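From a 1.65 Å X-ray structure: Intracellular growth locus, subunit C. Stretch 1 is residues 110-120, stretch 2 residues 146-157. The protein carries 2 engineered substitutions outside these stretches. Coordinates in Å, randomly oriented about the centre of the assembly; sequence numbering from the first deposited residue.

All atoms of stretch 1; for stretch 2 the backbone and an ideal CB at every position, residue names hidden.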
# COMPACT_ATOMS: atom_id res chain seq x y z
N ILE A 110 10.44 -16.87 -8.16
CA ILE A 110 10.21 -16.09 -9.38
C ILE A 110 11.30 -15.09 -9.56
O ILE A 110 11.80 -14.87 -10.66
CB ILE A 110 8.88 -15.39 -9.32
CG1 ILE A 110 7.80 -16.46 -9.18
CG2 ILE A 110 8.71 -14.51 -10.57
CD1 ILE A 110 6.42 -15.98 -8.77
N LEU A 111 11.71 -14.49 -8.46
CA LEU A 111 12.78 -13.52 -8.50
C LEU A 111 14.10 -14.10 -9.06
O LEU A 111 14.84 -13.38 -9.75
CB LEU A 111 13.05 -13.00 -7.10
CG LEU A 111 14.05 -11.87 -7.03
CD1 LEU A 111 13.47 -10.61 -7.71
CD2 LEU A 111 14.34 -11.58 -5.59
N GLN A 112 14.40 -15.37 -8.75
CA GLN A 112 15.63 -16.00 -9.23
C GLN A 112 15.49 -16.57 -10.65
O GLN A 112 16.46 -16.74 -11.35
CB GLN A 112 16.06 -17.10 -8.26
CG GLN A 112 16.62 -16.56 -6.97
CD GLN A 112 16.93 -17.64 -5.95
OE1 GLN A 112 17.70 -18.59 -6.21
NE2 GLN A 112 16.35 -17.50 -4.75
N ALA A 113 14.27 -16.88 -11.05
CA ALA A 113 14.04 -17.41 -12.37
C ALA A 113 14.10 -16.21 -13.32
O ALA A 113 15.04 -16.10 -14.10
CB ALA A 113 12.68 -18.11 -12.42
N SER A 114 13.14 -15.30 -13.24
CA SER A 114 13.12 -14.10 -14.10
C SER A 114 12.51 -12.99 -13.27
O SER A 114 11.30 -12.88 -13.13
CB SER A 114 12.27 -14.34 -15.34
OG SER A 114 12.40 -13.23 -16.22
N ALA A 115 13.36 -12.14 -12.72
CA ALA A 115 12.87 -11.12 -11.82
C ALA A 115 11.71 -10.20 -12.22
O ALA A 115 10.85 -9.92 -11.38
CB ALA A 115 14.08 -10.28 -11.34
N THR A 116 11.64 -9.73 -13.45
CA THR A 116 10.56 -8.78 -13.75
C THR A 116 9.17 -9.41 -13.85
O THR A 116 8.16 -8.70 -13.98
CB THR A 116 10.85 -8.02 -15.03
OG1 THR A 116 10.96 -8.95 -16.10
CG2 THR A 116 12.13 -7.23 -14.87
N ASP A 117 9.12 -10.73 -13.80
CA ASP A 117 7.85 -11.45 -13.84
C ASP A 117 7.20 -11.54 -12.47
O ASP A 117 6.08 -12.05 -12.37
CB ASP A 117 8.05 -12.89 -14.33
CG ASP A 117 8.30 -12.98 -15.84
OD1 ASP A 117 7.81 -12.10 -16.59
OD2 ASP A 117 8.97 -13.97 -16.25
N MSE A 118 7.90 -11.11 -11.41
CA MSE A 118 7.31 -11.21 -10.07
C MSE A 118 6.41 -9.95 -9.89
O MSE A 118 6.90 -8.86 -9.56
CB MSE A 118 8.41 -11.28 -9.00
CG MSE A 118 7.97 -11.88 -7.62
SE MSE A 118 6.76 -10.80 -6.62
CE MSE A 118 7.86 -9.47 -6.31
N LYS A 119 5.10 -10.13 -10.07
CA LYS A 119 4.18 -8.99 -9.95
C LYS A 119 3.47 -8.87 -8.62
O LYS A 119 3.09 -9.88 -8.01
CB LYS A 119 3.10 -9.05 -11.03
CG LYS A 119 3.60 -9.24 -12.46
CD LYS A 119 4.64 -8.22 -12.87
CE LYS A 119 4.83 -8.23 -14.39
NZ LYS A 119 5.89 -7.23 -14.79
N ILE A 120 3.26 -7.63 -8.18
CA ILE A 120 2.53 -7.37 -6.96
C ILE A 120 1.41 -6.50 -7.50
O ILE A 120 1.66 -5.44 -8.09
CB ILE A 120 3.40 -6.64 -5.96
CG1 ILE A 120 4.55 -7.59 -5.61
CG2 ILE A 120 2.56 -6.21 -4.73
CD1 ILE A 120 5.46 -7.10 -4.59
N UNK A 146 -2.71 -0.78 -9.14
CA UNK A 146 -1.33 -0.59 -9.48
C UNK A 146 -0.59 -1.92 -9.51
O UNK A 146 -0.79 -2.74 -8.61
CB UNK A 146 -0.67 0.37 -8.49
N UNK A 147 0.25 -2.14 -10.54
CA UNK A 147 1.05 -3.34 -10.64
C UNK A 147 2.53 -2.95 -10.49
O UNK A 147 3.06 -2.10 -11.23
CB UNK A 147 0.79 -4.06 -11.97
N UNK A 148 3.16 -3.55 -9.50
CA UNK A 148 4.57 -3.27 -9.23
C UNK A 148 5.40 -4.53 -9.54
O UNK A 148 4.92 -5.66 -9.47
CB UNK A 148 4.77 -2.83 -7.78
N UNK A 149 6.68 -4.33 -9.86
CA UNK A 149 7.53 -5.48 -10.16
C UNK A 149 8.95 -5.08 -9.82
O UNK A 149 9.25 -3.90 -9.67
CB UNK A 149 7.41 -5.92 -11.62
N UNK A 150 9.86 -6.04 -9.69
CA UNK A 150 11.25 -5.71 -9.34
C UNK A 150 12.02 -5.01 -10.43
O UNK A 150 11.87 -5.35 -11.60
CB UNK A 150 12.00 -6.99 -8.96
N UNK A 151 12.85 -4.05 -10.04
CA UNK A 151 13.70 -3.37 -11.01
C UNK A 151 14.66 -4.47 -11.50
O UNK A 151 14.93 -4.60 -12.70
CB UNK A 151 14.43 -2.17 -10.41
N UNK A 152 15.16 -5.25 -10.55
CA UNK A 152 16.08 -6.36 -10.83
C UNK A 152 16.21 -7.20 -9.58
O UNK A 152 15.82 -6.76 -8.50
CB UNK A 152 17.45 -5.86 -11.29
N UNK A 153 16.78 -8.40 -9.69
CA UNK A 153 16.94 -9.23 -8.52
C UNK A 153 17.88 -8.58 -7.53
O UNK A 153 17.68 -8.64 -6.31
CB UNK A 153 17.45 -10.62 -8.91
N UNK A 154 18.92 -7.93 -8.05
CA UNK A 154 19.87 -7.32 -7.12
C UNK A 154 19.34 -6.13 -6.33
O UNK A 154 19.72 -5.93 -5.16
CB UNK A 154 21.11 -6.87 -7.90
N UNK A 155 18.47 -5.34 -6.95
CA UNK A 155 17.91 -4.16 -6.29
C UNK A 155 16.77 -4.51 -5.30
O UNK A 155 16.49 -3.77 -4.35
CB UNK A 155 17.39 -3.18 -7.35
N UNK A 156 16.15 -5.65 -5.52
CA UNK A 156 15.00 -6.11 -4.74
C UNK A 156 15.29 -6.65 -3.36
O UNK A 156 16.31 -7.33 -3.12
CB UNK A 156 14.27 -7.20 -5.53
N UNK A 157 14.40 -6.33 -2.42
CA UNK A 157 14.52 -6.83 -1.06
C UNK A 157 13.12 -7.05 -0.48
O UNK A 157 12.22 -6.28 -0.78
CB UNK A 157 15.33 -5.86 -0.19

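At position 146 the ideal CB has no atom of stretch 1 within 5.5 Å, and the extended backbone places little restriction on what follows; many side chains would fit. The residue is Leu146, whose side chain stays clear of stretch 1.

Position 147 is extended, and its CA-to-CB bond runs sideways. The ideal CB lies 4.2 Å from Ile120 O, while the amine of Lys119 is the one charge within reach of a long side chain, so an acidic or a neutral polar group would suit. The deposited Glu147 extends with chi1 and chi2 both t, bringing OE1 to 3.6 Å from Lys119 CE. Its OE1 remains 4.2 Å from Lys119 NZ, too far for a salt bridge; a water closes the gap, donating to Glu147 OE1 at 2.6 Å and accepting from Lys119 NZ at 3.0 Å.

Position 148 pairs with Ile120 in an antiparallel bridge, the N of 148 donating to Ile120 O at 2.8 Å and Ile120 N to the O of 148 at 2.9 Å. Since the backbone makes these bonds, they leave the side chain undetermined, but its CB shares a sheet face with that of Ile120, favouring an aliphatic residue such as valine, isoleucine or leucine. It is Leu148, with its CB 4.3 Å from Ile120 CB.

At position 149 the ideal CB sits among polar atoms, 3.6 Å from Met118 O, 3.7 Å from Thr116 O and 3.8 Å from Lys119 NZ. Lys119 NZ already donates to Thr116 O at 2.8 Å, so a polar or an aromatic side chain could lie beside this pair. Tyr149, chi1 p, places CD2 of its ring 3.7 Å from Lys119 NZ, and its CA makes a CH···O contact with Met118 O at 3.5 Å.

The CB of position 150 points toward stretch 1, 4.0 Å from Ala115 O and 4.1 Å from Leu111 CD1. A phi of -71° admits proline, though a compact aliphatic residue would also be plausible. Pro150 packs CG 4.0 Å from both Leu111 CD1 and Met118 CB; its CD lies 3.1 Å from Met118 O, which has no hydrogen-bond partner.

Positions 151 and 152 point away, leaving the choice open. They are Ile151 and Ser152, the latter accepting at OG from the backbone N of residue 155, 3.1 Å away.

Position 153 is helical in phi/psi and has its CB 3.9 Å from Leu111 O and 4.2 Å from Ala115 CB, a close approach that suits a small residue. Ala153 also lies 4.1 Å, CB to CG, from Leu111.

At 154 and 155 the ideal CB has nothing of stretch 1 within 5.5 Å, so varied residues would do; they are Lys154 and Ala155, neither of which contacts stretch 1.

At 156 CB points toward Leu111, 4.1 Å from its CD1, and the selenomethionine methyl lies farther on; a large apolar side chain could reach both. Phe156 does so, CD2 3.4 Å from Leu111 CD2 and CZ 3.8 Å from Met118 CE.

Position 157 points away and is unconstrained by stretch 1; it is Ser157.

Stretch 2, residues 146-157: LELYPISAKAFS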
# COMPACT_ATOMS: atom_id res chain seq x y z
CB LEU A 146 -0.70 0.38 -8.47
CG LEU A 146 0.78 0.73 -8.66
CD1 LEU A 146 0.97 1.67 -9.87
CD2 LEU A 146 1.24 1.50 -7.37
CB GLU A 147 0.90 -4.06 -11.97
CG GLU A 147 1.66 -5.39 -12.00
CD GLU A 147 1.23 -6.30 -13.16
OE1 GLU A 147 1.86 -6.22 -14.23
OE2 GLU A 147 0.24 -7.07 -13.01
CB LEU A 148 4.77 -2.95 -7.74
CG LEU A 148 3.90 -1.80 -7.15
CD1 LEU A 148 3.97 -1.83 -5.55
CD2 LEU A 148 4.41 -0.47 -7.62
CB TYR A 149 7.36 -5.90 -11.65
CG TYR A 149 7.80 -4.87 -12.66
CD1 TYR A 149 9.12 -4.78 -13.03
CD2 TYR A 149 6.88 -4.01 -13.25
CE1 TYR A 149 9.54 -3.85 -13.99
CE2 TYR A 149 7.27 -3.07 -14.19
CZ TYR A 149 8.60 -3.00 -14.56
OH TYR A 149 8.99 -2.09 -15.52
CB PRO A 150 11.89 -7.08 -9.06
CG PRO A 150 10.71 -7.98 -8.76
CD PRO A 150 9.66 -7.51 -9.71
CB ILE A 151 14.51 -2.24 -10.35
CG1 ILE A 151 13.58 -1.05 -10.05
CG2 ILE A 151 15.63 -1.83 -11.30
CD1 ILE A 151 14.09 -0.14 -8.94
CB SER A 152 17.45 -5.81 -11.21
OG SER A 152 18.10 -5.30 -10.05
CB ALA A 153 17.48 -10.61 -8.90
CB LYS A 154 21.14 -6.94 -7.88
CG LYS A 154 22.23 -7.97 -7.70
CD LYS A 154 23.12 -8.05 -8.92
CE LYS A 154 24.21 -9.11 -8.76
NZ LYS A 154 25.07 -9.12 -9.97
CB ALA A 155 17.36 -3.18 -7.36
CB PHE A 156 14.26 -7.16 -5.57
CG PHE A 156 13.03 -7.65 -4.93
CD1 PHE A 156 11.83 -6.98 -5.14
CD2 PHE A 156 13.04 -8.83 -4.18
CE1 PHE A 156 10.66 -7.50 -4.62
CE2 PHE A 156 11.86 -9.35 -3.64
CZ PHE A 156 10.67 -8.69 -3.87
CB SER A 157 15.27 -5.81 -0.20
OG SER A 157 15.46 -6.30 1.10
O HOH W 1 4.04 -4.91 -14.90
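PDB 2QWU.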